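Side-chain contacts in FEZ-1 protein (Fluoribacter gormanii, PDB 5WCK), which probably hydrolyses the ring amide of beta-lactam antibiotics, as a zinc-dependent metallo-beta-lactamase of subclass B3: residues P5-P10 against V47-A52; V98-I101 against K106-F109; G131-V134 against T139-T142; D209-S214 against K243-Q248; K222-L227 against F236-G241. The protein carries 2 engineered substitutions. One frame throughout, in Å; residues are numbered along the deposited sequence.

Contact 1 (P5-P10 against V47-A52)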
# COMPACT_ATOMS: atom_id res chain seq x y z
N PRO A 5 -5.86 2.24 -14.83
CA PRO A 5 -6.63 3.14 -13.98
C PRO A 5 -6.95 4.48 -14.66
O PRO A 5 -6.19 4.94 -15.54
CB PRO A 5 -5.71 3.42 -12.78
CG PRO A 5 -4.65 2.35 -12.81
CD PRO A 5 -4.54 1.90 -14.25
N ASN A 6 -8.00 5.13 -14.17
CA ASN A 6 -8.39 6.46 -14.57
C ASN A 6 -7.87 7.47 -13.56
O ASN A 6 -7.68 7.13 -12.39
CB ASN A 6 -9.90 6.57 -14.67
CG ASN A 6 -10.45 5.56 -15.65
OD1 ASN A 6 -10.16 5.68 -16.85
ND2 ASN A 6 -11.20 4.59 -15.17
N PRO A 7 -7.65 8.74 -13.95
CA PRO A 7 -7.26 9.76 -13.00
C PRO A 7 -8.33 9.98 -11.92
O PRO A 7 -9.54 9.71 -12.11
CB PRO A 7 -7.04 11.04 -13.82
CG PRO A 7 -7.61 10.75 -15.19
CD PRO A 7 -7.69 9.25 -15.34
N PHE A 8 -7.86 10.44 -10.77
CA PHE A 8 -8.73 10.72 -9.65
C PHE A 8 -8.29 12.05 -9.06
O PHE A 8 -7.10 12.33 -9.01
CB PHE A 8 -8.66 9.62 -8.59
CG PHE A 8 -9.81 9.62 -7.63
CD1 PHE A 8 -10.99 8.95 -7.93
CD2 PHE A 8 -9.78 10.37 -6.46
CE1 PHE A 8 -12.08 9.00 -7.07
CE2 PHE A 8 -10.88 10.44 -5.62
CZ PHE A 8 -12.02 9.72 -5.91
N PRO A 9 -9.22 12.92 -8.64
CA PRO A 9 -8.81 14.22 -8.08
C PRO A 9 -8.05 14.03 -6.78
O PRO A 9 -8.52 13.31 -5.89
CB PRO A 9 -10.12 14.96 -7.80
CG PRO A 9 -11.19 13.91 -7.85
CD PRO A 9 -10.67 12.78 -8.70
N PRO A 10 -6.88 14.67 -6.61
CA PRO A 10 -6.14 14.55 -5.35
C PRO A 10 -6.83 15.36 -4.25
O PRO A 10 -7.54 16.34 -4.53
CB PRO A 10 -4.75 15.09 -5.72
CG PRO A 10 -5.05 16.15 -6.79
CD PRO A 10 -6.20 15.55 -7.58
N VAL A 47 2.98 7.34 -13.35
CA VAL A 47 3.97 8.26 -12.75
C VAL A 47 3.67 9.71 -13.16
O VAL A 47 3.63 10.61 -12.33
CB VAL A 47 5.42 7.83 -13.04
CG1 VAL A 47 6.43 8.88 -12.60
CG2 VAL A 47 5.74 6.51 -12.36
N PRO A 48 3.40 10.05 -14.45
CA PRO A 48 3.01 11.43 -14.74
C PRO A 48 1.73 11.88 -14.05
O PRO A 48 1.57 13.07 -13.76
CB PRO A 48 2.84 11.46 -16.27
CG PRO A 48 3.56 10.24 -16.76
CD PRO A 48 3.54 9.21 -15.64
N MET A 49 0.82 10.93 -13.77
CA MET A 49 -0.43 11.23 -13.09
C MET A 49 -0.16 11.59 -11.63
O MET A 49 -0.79 12.49 -11.07
CB MET A 49 -1.41 10.05 -13.19
CG MET A 49 -1.77 9.73 -14.62
SD MET A 49 -2.60 8.13 -14.83
CE MET A 49 -4.11 8.41 -13.94
N ILE A 50 0.72 10.81 -10.99
CA ILE A 50 1.11 11.08 -9.59
C ILE A 50 1.78 12.47 -9.52
O ILE A 50 1.43 13.29 -8.65
CB ILE A 50 2.00 9.95 -9.04
CG1 ILE A 50 1.20 8.65 -8.89
CG2 ILE A 50 2.61 10.36 -7.70
CD1 ILE A 50 2.05 7.43 -8.72
N LYS A 51 2.72 12.73 -10.43
CA LYS A 51 3.38 14.04 -10.49
C LYS A 51 2.33 15.15 -10.60
O LYS A 51 2.36 16.15 -9.88
CB LYS A 51 4.37 14.12 -11.65
CG LYS A 51 5.04 15.47 -11.80
CD LYS A 51 6.10 15.50 -12.88
CE LYS A 51 6.80 16.85 -12.92
NZ LYS A 51 7.92 16.87 -13.87
N ALA A 52 1.39 14.99 -11.54
CA ALA A 52 0.38 16.02 -11.77
C ALA A 52 -0.50 16.22 -10.52
O ALA A 52 -0.86 17.35 -10.18
CB ALA A 52 -0.45 15.68 -12.99
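Met49 reaches Pro7 through a side chain that runs nearly straight out and then kinks at its end: CG lies anti to the carbonyl carbon (chi1 -62°), SD continues outward, and the last torsion (chi3 65°) turns CE onto the loop. That methyl settles over one face of the Pro7 ring, nearer its N-CA side. CE is 3.6 Å from Pro7 CA and 3.9 Å from Pro7 CD. The methyl also lies 3.9 Å from Asn6 C, so it rides on the Asn6-Pro7 peptide link as well as on the ring. The contact is purely van der Waals, small, and carried on the helix side almost wholly by one flexible side chain. Asn6 CB points away from the helix, and the residue is held by Asp23, through ND2 to OD2 and through the backbone.

Residues 5-10 lead into strand 11-14 at the edge of the seven-stranded sheet. Pro5 lies against Thr22 and Leu25, its side chain about 10 Å from a zinc ion. Further on, Pro10 rests on Ser53 and Lys56 of helix 47-56, while the Phe8 ring leads off to meet Tyr225 of helix 221-229 edge-to-face, so the loop bridges two helices.

Contact 2 (V98-I101 against K106-F109)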
# COMPACT_ATOMS: atom_id res chain seq x y z
N VAL A 98 12.46 -7.29 -0.80
CA VAL A 98 13.58 -6.63 -1.49
C VAL A 98 13.99 -7.45 -2.73
O VAL A 98 14.22 -6.86 -3.79
CB VAL A 98 14.75 -6.40 -0.54
CG1 VAL A 98 16.02 -5.99 -1.31
CG2 VAL A 98 14.38 -5.34 0.50
N SER A 99 14.04 -8.79 -2.60
CA SER A 99 14.47 -9.60 -3.74
C SER A 99 13.58 -9.33 -4.96
O SER A 99 14.05 -9.24 -6.11
CB SER A 99 14.49 -11.07 -3.40
OG SER A 99 14.76 -11.83 -4.56
N VAL A 100 12.26 -9.25 -4.74
CA VAL A 100 11.36 -9.01 -5.87
C VAL A 100 11.62 -7.64 -6.50
O VAL A 100 11.60 -7.50 -7.72
CB VAL A 100 9.89 -9.19 -5.45
CG1 VAL A 100 8.95 -8.71 -6.52
CG2 VAL A 100 9.62 -10.64 -5.10
N ILE A 101 11.84 -6.62 -5.67
CA ILE A 101 12.11 -5.29 -6.21
C ILE A 101 13.42 -5.28 -7.02
O ILE A 101 13.45 -4.75 -8.13
CB ILE A 101 12.09 -4.25 -5.08
CG1 ILE A 101 10.69 -4.15 -4.43
CG2 ILE A 101 12.57 -2.89 -5.58
CD1 ILE A 101 9.58 -3.88 -5.41
N LYS A 106 11.27 -11.11 -11.15
CA LYS A 106 11.74 -12.43 -11.60
C LYS A 106 11.91 -13.44 -10.45
O LYS A 106 11.87 -14.66 -10.71
CB LYS A 106 13.02 -12.27 -12.42
CG LYS A 106 12.76 -11.56 -13.74
CD LYS A 106 13.96 -11.48 -14.65
CE LYS A 106 13.60 -10.86 -15.98
NZ LYS A 106 14.79 -10.74 -16.87
N SER A 107 12.03 -12.97 -9.19
CA SER A 107 12.15 -13.84 -8.03
C SER A 107 10.82 -14.05 -7.29
O SER A 107 10.79 -14.64 -6.21
CB SER A 107 13.19 -13.36 -7.07
OG SER A 107 12.77 -12.16 -6.41
N ASP A 108 9.71 -13.57 -7.85
CA ASP A 108 8.42 -13.64 -7.15
C ASP A 108 8.05 -15.11 -6.92
O ASP A 108 8.13 -15.93 -7.83
CB ASP A 108 7.35 -12.93 -7.98
CG ASP A 108 6.03 -12.74 -7.25
OD1 ASP A 108 5.29 -13.75 -7.07
OD2 ASP A 108 5.75 -11.59 -6.89
N PHE A 109 7.61 -15.43 -5.69
CA PHE A 109 7.31 -16.82 -5.33
C PHE A 109 6.23 -17.41 -6.21
O PHE A 109 6.17 -18.65 -6.34
CB PHE A 109 6.89 -16.96 -3.86
CG PHE A 109 5.45 -16.59 -3.57
CD1 PHE A 109 5.11 -15.29 -3.23
CD2 PHE A 109 4.44 -17.55 -3.62
CE1 PHE A 109 3.79 -14.95 -2.95
CE2 PHE A 109 3.12 -17.20 -3.36
CZ PHE A 109 2.81 -15.91 -3.02
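The hydroxyls of Ser99 and Ser107 are joined by a short hydrogen bond, OG to OG 2.7 Å, in which either could be the donor. Two different torsions bring them together. Ser99 OG is anti to its own backbone N (chi1 174°) and extends from the helix flank, whereas Ser107 OG is tucked between its backbone N and carbonyl carbon (chi1 70°), which turns it back at the helix. Ser107 OG also lies 3.2 Å from Ser99 O, so this hydroxyl sits close against the helix backbone as well as against the other serine. Ser103 OG links the two parts as well, hydrogen-bonded to Ser99 O and to Ser107 N.

Beside this polar pair, Val100 supplies the apolar part. Its CG2 branch is wedged against the returning chain, 3.7 Å from Ser107 OG and 3.8 Å from Asp108 CA. The CG1 branch faces the Asp108 carboxylate more distantly, 4.3 Å from OD2. That carboxylate is fixed by its own loop, OD1 accepting from the backbone N of His110 and of Tyr111, an Asx turn. The whole is a helix end with its chain folded back along it, which sets the Asp108 side chain against the zinc ligand His73, consistent with a second-shell position at the dinuclear zinc site of the metallo-beta-lactamase fold.

Contact 3 (G131-V134 against T139-T142). With SO4 (sulfate ion), chain I.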
# COMPACT_ATOMS: atom_id res chain seq x y z
N GLY A 131 7.91 -3.38 12.26
CA GLY A 131 7.81 -2.44 13.36
C GLY A 131 8.75 -1.24 13.23
O GLY A 131 8.73 -0.32 14.07
N GLU A 132 9.54 -1.18 12.14
CA GLU A 132 10.51 -0.09 11.96
C GLU A 132 9.80 1.21 11.56
O GLU A 132 8.81 1.20 10.84
CB GLU A 132 11.53 -0.44 10.88
CG GLU A 132 12.68 0.53 10.78
CD GLU A 132 13.86 0.00 10.00
OE1 GLU A 132 14.89 0.71 9.96
OE2 GLU A 132 13.76 -1.08 9.44
N ARG A 133 10.31 2.34 12.06
CA ARG A 133 9.72 3.65 11.75
C ARG A 133 10.42 4.29 10.54
O ARG A 133 11.62 4.10 10.30
CB ARG A 133 9.76 4.51 13.03
CG ARG A 133 8.86 3.93 14.10
CD ARG A 133 8.77 4.62 15.44
NE ARG A 133 10.00 5.14 15.97
CZ ARG A 133 10.02 6.09 16.89
NH1 ARG A 133 11.16 6.70 17.19
NH2 ARG A 133 8.90 6.48 17.47
N VAL A 134 9.63 5.07 9.80
CA VAL A 134 10.12 5.96 8.77
C VAL A 134 9.71 7.36 9.20
O VAL A 134 8.51 7.66 9.36
CB VAL A 134 9.56 5.61 7.38
CG1 VAL A 134 9.93 6.67 6.33
CG2 VAL A 134 9.99 4.22 6.94
N THR A 139 7.09 13.76 11.25
CA THR A 139 6.07 12.77 10.95
C THR A 139 6.67 11.36 11.09
O THR A 139 7.79 11.13 10.64
CB THR A 139 5.47 13.02 9.57
OG1 THR A 139 4.73 14.24 9.67
CG2 THR A 139 4.56 11.89 9.14
N VAL A 140 5.91 10.43 11.70
CA VAL A 140 6.41 9.08 11.99
C VAL A 140 5.43 8.06 11.39
O VAL A 140 4.26 7.99 11.85
CB VAL A 140 6.54 8.84 13.50
CG1 VAL A 140 7.02 7.42 13.79
CG2 VAL A 140 7.45 9.87 14.16
N LEU A 141 5.90 7.28 10.41
CA LEU A 141 5.15 6.16 9.83
C LEU A 141 5.76 4.88 10.41
O LEU A 141 6.97 4.83 10.66
CB LEU A 141 5.29 6.13 8.30
CG LEU A 141 4.30 6.99 7.52
CD1 LEU A 141 4.34 8.42 7.97
CD2 LEU A 141 4.59 6.92 6.02
N THR A 142 4.93 3.86 10.61
CA THR A 142 5.41 2.57 11.09
C THR A 142 5.09 1.48 10.07
O THR A 142 3.93 1.39 9.58
CB THR A 142 4.83 2.20 12.46
OG1 THR A 142 5.19 3.17 13.46
CG2 THR A 142 5.35 0.85 12.91
S SO4 I . 13.36 2.05 14.65
O1 SO4 I . 13.95 2.73 13.47
O2 SO4 I . 11.89 2.01 14.50
O3 SO4 I . 13.83 0.65 14.67
O4 SO4 I . 13.79 2.75 15.87
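Gly131 O meets the methyl of Thr142, CG2 at 3.8 Å, where the chain enters the beta hairpin of strands 133-136 and 139-145 at one edge of the five-stranded sheet. The glycine takes a positive phi (84°) and is held to the partner strand by backbone bonding to Ala143. Glu132 turns its side chain away from the other strand, while its carbonyl faces Thr142 CA.

Arg133 pairs with Thr142 in a non-hydrogen-bonded antiparallel position, both side chains on the same face. Its backbone N, turned outward, donates 2.9 Å to O2 of a sulfate ion, probably from the crystallisation liquor. The same oxygen lies at the edge of the guanidinium, near its plane. Arg133 CG and CD cross the partner strand obliquely, CD 3.7 Å from Val140 CG1 and CG 3.8 Å from Thr142 OG1; the bend beyond them at chi3 (-40°) sets the direction of NE and the guanidinium.

Val134 and Leu141 form the hydrogen-bonded pair, on the face that looks toward Ile66 and Leu68 of strand 64-68 in the other sheet. Val134 N and Leu141 N each donate to the other residue's O at 2.8 Å. The accepting Leu141 O takes a further contact from Arg133 CA, a CA-H...O approach of 3.2 Å.

Contact 4 (D209-S214 against K243-Q248). With SO4 (sulfate ion), chain J.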
# COMPACT_ATOMS: atom_id res chain seq x y z
N ASP A 209 -8.61 3.76 12.70
CA ASP A 209 -9.58 4.86 12.65
C ASP A 209 -9.76 5.32 11.20
O ASP A 209 -10.88 5.33 10.68
CB ASP A 209 -9.19 6.04 13.54
CG ASP A 209 -8.98 5.67 15.01
OD1 ASP A 209 -9.89 5.04 15.57
OD2 ASP A 209 -7.90 5.93 15.53
N ILE A 210 -8.67 5.67 10.52
CA ILE A 210 -8.71 6.13 9.13
C ILE A 210 -8.28 4.95 8.26
O ILE A 210 -7.14 4.50 8.30
CB ILE A 210 -7.89 7.40 8.92
CG1 ILE A 210 -8.55 8.58 9.65
CG2 ILE A 210 -7.71 7.72 7.43
CD1 ILE A 210 -7.70 9.79 9.75
N PHE A 211 -9.26 4.41 7.56
CA PHE A 211 -9.20 3.13 6.89
C PHE A 211 -8.79 3.32 5.43
O PHE A 211 -9.55 3.87 4.66
CB PHE A 211 -10.57 2.46 7.03
CG PHE A 211 -10.81 1.24 6.18
CD1 PHE A 211 -9.79 0.39 5.78
CD2 PHE A 211 -12.09 0.95 5.76
CE1 PHE A 211 -10.06 -0.72 4.99
CE2 PHE A 211 -12.36 -0.14 4.95
CZ PHE A 211 -11.35 -0.97 4.57
N LEU A 212 -7.58 2.87 5.09
CA LEU A 212 -7.05 3.05 3.72
C LEU A 212 -6.46 1.72 3.25
O LEU A 212 -6.42 0.71 4.01
CB LEU A 212 -5.99 4.17 3.74
CG LEU A 212 -6.48 5.52 4.24
CD1 LEU A 212 -5.30 6.47 4.47
CD2 LEU A 212 -7.47 6.14 3.26
N GLY A 213 -5.99 1.72 2.00
CA GLY A 213 -5.48 0.51 1.40
C GLY A 213 -4.75 0.77 0.10
O GLY A 213 -4.70 1.88 -0.42
N SER A 214 -4.12 -0.29 -0.38
CA SER A 214 -3.35 -0.23 -1.64
C SER A 214 -4.26 -0.08 -2.87
O SER A 214 -3.78 0.37 -3.92
CB SER A 214 -2.45 -1.40 -1.73
OG SER A 214 -3.18 -2.62 -1.62
N LYS A 243 -12.78 -2.58 10.63
CA LYS A 243 -13.01 -3.84 11.39
C LYS A 243 -13.66 -4.87 10.47
O LYS A 243 -13.25 -6.01 10.37
CB LYS A 243 -13.89 -3.53 12.61
CG LYS A 243 -14.57 -4.71 13.28
CD LYS A 243 -15.33 -4.29 14.53
CE LYS A 243 -16.81 -4.08 14.28
NZ LYS A 243 -17.54 -3.99 15.56
N ASN A 244 -14.71 -4.45 9.75
CA ASN A 244 -15.51 -5.37 8.97
C ASN A 244 -14.71 -5.86 7.76
O ASN A 244 -14.83 -7.02 7.36
CB ASN A 244 -16.80 -4.71 8.52
CG ASN A 244 -17.81 -4.52 9.63
OD1 ASN A 244 -17.67 -5.08 10.72
ND2 ASN A 244 -18.81 -3.69 9.35
N TYR A 245 -13.89 -4.98 7.16
CA TYR A 245 -13.09 -5.36 5.99
C TYR A 245 -12.03 -6.39 6.38
O TYR A 245 -11.85 -7.40 5.71
CB TYR A 245 -12.43 -4.14 5.34
CG TYR A 245 -11.50 -4.52 4.21
CD1 TYR A 245 -12.00 -4.89 2.98
CD2 TYR A 245 -10.12 -4.56 4.38
CE1 TYR A 245 -11.16 -5.28 1.95
CE2 TYR A 245 -9.27 -4.93 3.35
CZ TYR A 245 -9.79 -5.30 2.13
OH TYR A 245 -9.00 -5.71 1.10
N ILE A 246 -11.32 -6.13 7.47
CA ILE A 246 -10.33 -7.09 7.97
C ILE A 246 -11.00 -8.43 8.26
O ILE A 246 -10.51 -9.51 7.87
CB ILE A 246 -9.59 -6.52 9.19
CG1 ILE A 246 -8.65 -5.38 8.76
CG2 ILE A 246 -8.83 -7.63 9.90
CD1 ILE A 246 -8.28 -4.44 9.88
N GLU A 247 -12.15 -8.42 8.94
CA GLU A 247 -12.86 -9.68 9.24
C GLU A 247 -13.30 -10.39 7.95
O GLU A 247 -13.19 -11.60 7.85
CB GLU A 247 -14.06 -9.43 10.16
CG GLU A 247 -14.81 -10.69 10.53
CD GLU A 247 -14.16 -11.59 11.57
OE1 GLU A 247 -13.12 -11.20 12.13
OE2 GLU A 247 -14.69 -12.69 11.82
N GLN A 248 -13.77 -9.64 6.96
CA GLN A 248 -14.19 -10.22 5.69
C GLN A 248 -12.99 -10.89 4.99
O GLN A 248 -13.12 -11.97 4.47
CB GLN A 248 -14.80 -9.16 4.76
CG GLN A 248 -15.27 -9.74 3.44
CD GLN A 248 -16.42 -10.70 3.65
OE1 GLN A 248 -17.42 -10.36 4.28
NE2 GLN A 248 -16.26 -11.92 3.15
S SO4 J . -10.91 -7.06 -1.84
O1 SO4 J . -10.86 -6.46 -3.18
O2 SO4 J . -9.74 -6.60 -1.03
O3 SO4 J . -12.17 -6.65 -1.16
O4 SO4 J . -10.86 -8.53 -1.97
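Phe211 drives the far end of its ring into the base of Tyr245, and there the packing is tight: Phe211 CZ comes within 3.4 Å of Tyr245 CB and 3.6 Å of Tyr245 CG. The side chains cross at about a right angle, yet the rings are neither stacked nor edge-to-face. Their planes are tilted by 38°, with centroids 5.5 Å apart, and Phe211 CE1 rests 3.9 Å from Tyr245 CD2. Phe211 CG is anti to its backbone N (chi1 169°), which sends the ring across from the strand to the helix. Ile172 touches both side chains, and Phe219 and Met218 press on Phe211 and Tyr245 respectively.

The other end of Tyr245 is looser. A sulfate ion, probably from the crystallisation liquor, lies at the ring edge and is also hydrogen-bonded to Lys249 NZ. The modelled bond from the hydroxyl to sulfate O2 is implausibly short and so doubtful in detail.

This aromatic pair is one of the contacts that join strand 210-213 to the long C-terminal helix 239-262, a helix-on-sheet layer of the alpha-beta/beta-alpha sandwich of metallo-beta-lactamases. Just beyond the strand the chain reaches His215, a zinc ligand, whose side chain is about 7 Å from that of Tyr245.

Contact 5 (K222-L227 against F236-G241)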
# COMPACT_ATOMS: atom_id res chain seq x y z
N LYS A 222 -14.32 6.01 -3.69
CA LYS A 222 -15.21 6.86 -4.52
C LYS A 222 -16.38 7.43 -3.71
O LYS A 222 -16.62 8.65 -3.75
CB LYS A 222 -15.75 6.09 -5.72
CG LYS A 222 -14.70 5.67 -6.73
CD LYS A 222 -15.30 4.74 -7.75
CE LYS A 222 -14.36 4.31 -8.85
NZ LYS A 222 -15.02 3.31 -9.71
N ASN A 223 -17.12 6.58 -2.99
CA ASN A 223 -18.29 7.05 -2.23
C ASN A 223 -17.85 7.98 -1.09
O ASN A 223 -18.51 8.95 -0.81
CB ASN A 223 -19.17 5.90 -1.74
CG ASN A 223 -19.84 5.18 -2.89
OD1 ASN A 223 -20.58 5.78 -3.68
ND2 ASN A 223 -19.60 3.88 -3.01
N LYS A 224 -16.71 7.68 -0.46
CA LYS A 224 -16.24 8.53 0.62
C LYS A 224 -15.81 9.90 0.08
O LYS A 224 -16.01 10.90 0.73
CB LYS A 224 -15.11 7.84 1.38
CG LYS A 224 -15.62 6.73 2.28
CD LYS A 224 -14.51 5.95 2.95
CE LYS A 224 -15.03 4.86 3.85
NZ LYS A 224 -13.95 3.94 4.29
N TYR A 225 -15.15 9.94 -1.08
CA TYR A 225 -14.73 11.20 -1.70
C TYR A 225 -15.97 12.06 -2.00
O TYR A 225 -15.94 13.25 -1.76
CB TYR A 225 -13.92 11.00 -2.98
CG TYR A 225 -13.50 12.30 -3.63
CD1 TYR A 225 -12.47 13.05 -3.11
CD2 TYR A 225 -14.20 12.81 -4.71
CE1 TYR A 225 -12.09 14.26 -3.68
CE2 TYR A 225 -13.83 14.00 -5.30
CZ TYR A 225 -12.77 14.73 -4.78
OH TYR A 225 -12.42 15.92 -5.37
N VAL A 226 -17.03 11.43 -2.52
CA VAL A 226 -18.28 12.14 -2.74
C VAL A 226 -18.77 12.76 -1.43
O VAL A 226 -19.18 13.93 -1.42
CB VAL A 226 -19.33 11.24 -3.39
CG1 VAL A 226 -20.71 11.90 -3.38
CG2 VAL A 226 -18.93 10.88 -4.81
N LEU A 227 -18.74 12.01 -0.31
CA LEU A 227 -19.17 12.56 0.99
C LEU A 227 -18.26 13.73 1.39
O LEU A 227 -18.72 14.70 1.98
CB LEU A 227 -19.15 11.46 2.05
CG LEU A 227 -20.20 10.36 1.89
CD1 LEU A 227 -20.01 9.29 2.95
CD2 LEU A 227 -21.61 10.90 1.95
N PHE A 236 -13.43 9.49 5.83
CA PHE A 236 -12.34 8.53 5.80
C PHE A 236 -12.07 8.02 7.22
O PHE A 236 -11.35 7.06 7.38
CB PHE A 236 -11.10 9.11 5.12
CG PHE A 236 -11.34 9.27 3.64
CD1 PHE A 236 -11.20 8.20 2.78
CD2 PHE A 236 -11.84 10.46 3.13
CE1 PHE A 236 -11.50 8.31 1.43
CE2 PHE A 236 -12.12 10.58 1.78
CZ PHE A 236 -11.98 9.50 0.94
N VAL A 237 -12.67 8.64 8.24
CA VAL A 237 -12.71 8.05 9.60
C VAL A 237 -13.80 6.99 9.58
O VAL A 237 -14.99 7.30 9.54
CB VAL A 237 -12.94 9.10 10.70
CG1 VAL A 237 -13.08 8.46 12.08
CG2 VAL A 237 -11.85 10.14 10.70
N ASP A 238 -13.37 5.72 9.54
CA ASP A 238 -14.29 4.61 9.32
C ASP A 238 -13.79 3.38 10.06
O ASP A 238 -13.48 2.36 9.46
CB ASP A 238 -14.43 4.31 7.83
CG ASP A 238 -15.46 3.24 7.47
OD1 ASP A 238 -16.37 2.96 8.31
OD2 ASP A 238 -15.35 2.68 6.35
N PRO A 239 -13.76 3.41 11.40
CA PRO A 239 -13.31 2.26 12.18
C PRO A 239 -14.18 1.00 12.00
O PRO A 239 -13.65 -0.12 12.04
CB PRO A 239 -13.33 2.75 13.63
CG PRO A 239 -14.30 3.92 13.60
CD PRO A 239 -14.07 4.56 12.26
N THR A 240 -15.50 1.18 11.82
CA THR A 240 -16.37 0.04 11.63
C THR A 240 -16.08 -0.62 10.29
O THR A 240 -15.96 -1.84 10.21
CB THR A 240 -17.85 0.44 11.76
OG1 THR A 240 -18.04 0.97 13.07
CG2 THR A 240 -18.78 -0.74 11.52
N GLY A 241 -15.91 0.19 9.23
CA GLY A 241 -15.57 -0.36 7.92
C GLY A 241 -14.24 -1.09 7.94
O GLY A 241 -14.08 -2.15 7.30
O HOH W 1 -11.70 5.37 5.18
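Lys224 lays the start of its side chain over the face of the Phe236 ring and delivers its ammonium group to Asp238. The CH-pi contact is made by CB, 3.9 Å from the ring centroid and 25° off the ring normal, shifted toward the rim near Phe236 CZ and CE1. From there the lysine chain stays extended, passing Phe236 CD1 with its CD at 4.0 Å, so that the aliphatic part slants across the ring to one side. Phe236 CZ also nears the helix backbone, 3.8 Å from Tyr225 N, and the same ring meets Phe11.

Asp238 comes in at about a right angle to the lysine. Its CG is anti to the backbone N (chi1 -175°), which aims the carboxylate at both partners. OD2 receives Lys224 NZ in a salt bridge of 2.8 Å, on the anti side and only 19° out of the carboxylate plane. OD1 takes Gly241 N at 3.0 Å from above that plane, the capping bond of an N-cap residue at the start of helix 239-262.

Three partners grip the buried ammonium: Asp238 OD2, the carbonyl of Phe219, and a water that passes a hydrogen bond on to Phe236 O. With this company NZ is probably protonated, and the aspartate's charge would be eased both by the lysine and by the helix start it caps.

Overall arrangement
The five contacts follow one another along the chain from 1 to 4, except that contact 5 falls between the two segments of contact 4. Contacts 4 and 5 are 11 Å apart between centres, share helix 239-262 and touch, Asp209 O lying 2.8 Å from Asp238 N. Contact 5 also meets contact 1 through Phe8 and Pro9 against Tyr225, so the N-terminal loop is tied to the C-terminal part. Contacts 3 and 4 reach the same five-stranded sheet at its two outermost strands, with centres 20 Å apart. Contacts 2 and 3 touch none of the others; contact 2 lies beside a zinc ligand, about 34 Å from contact 5 between centres and across the chain's centre.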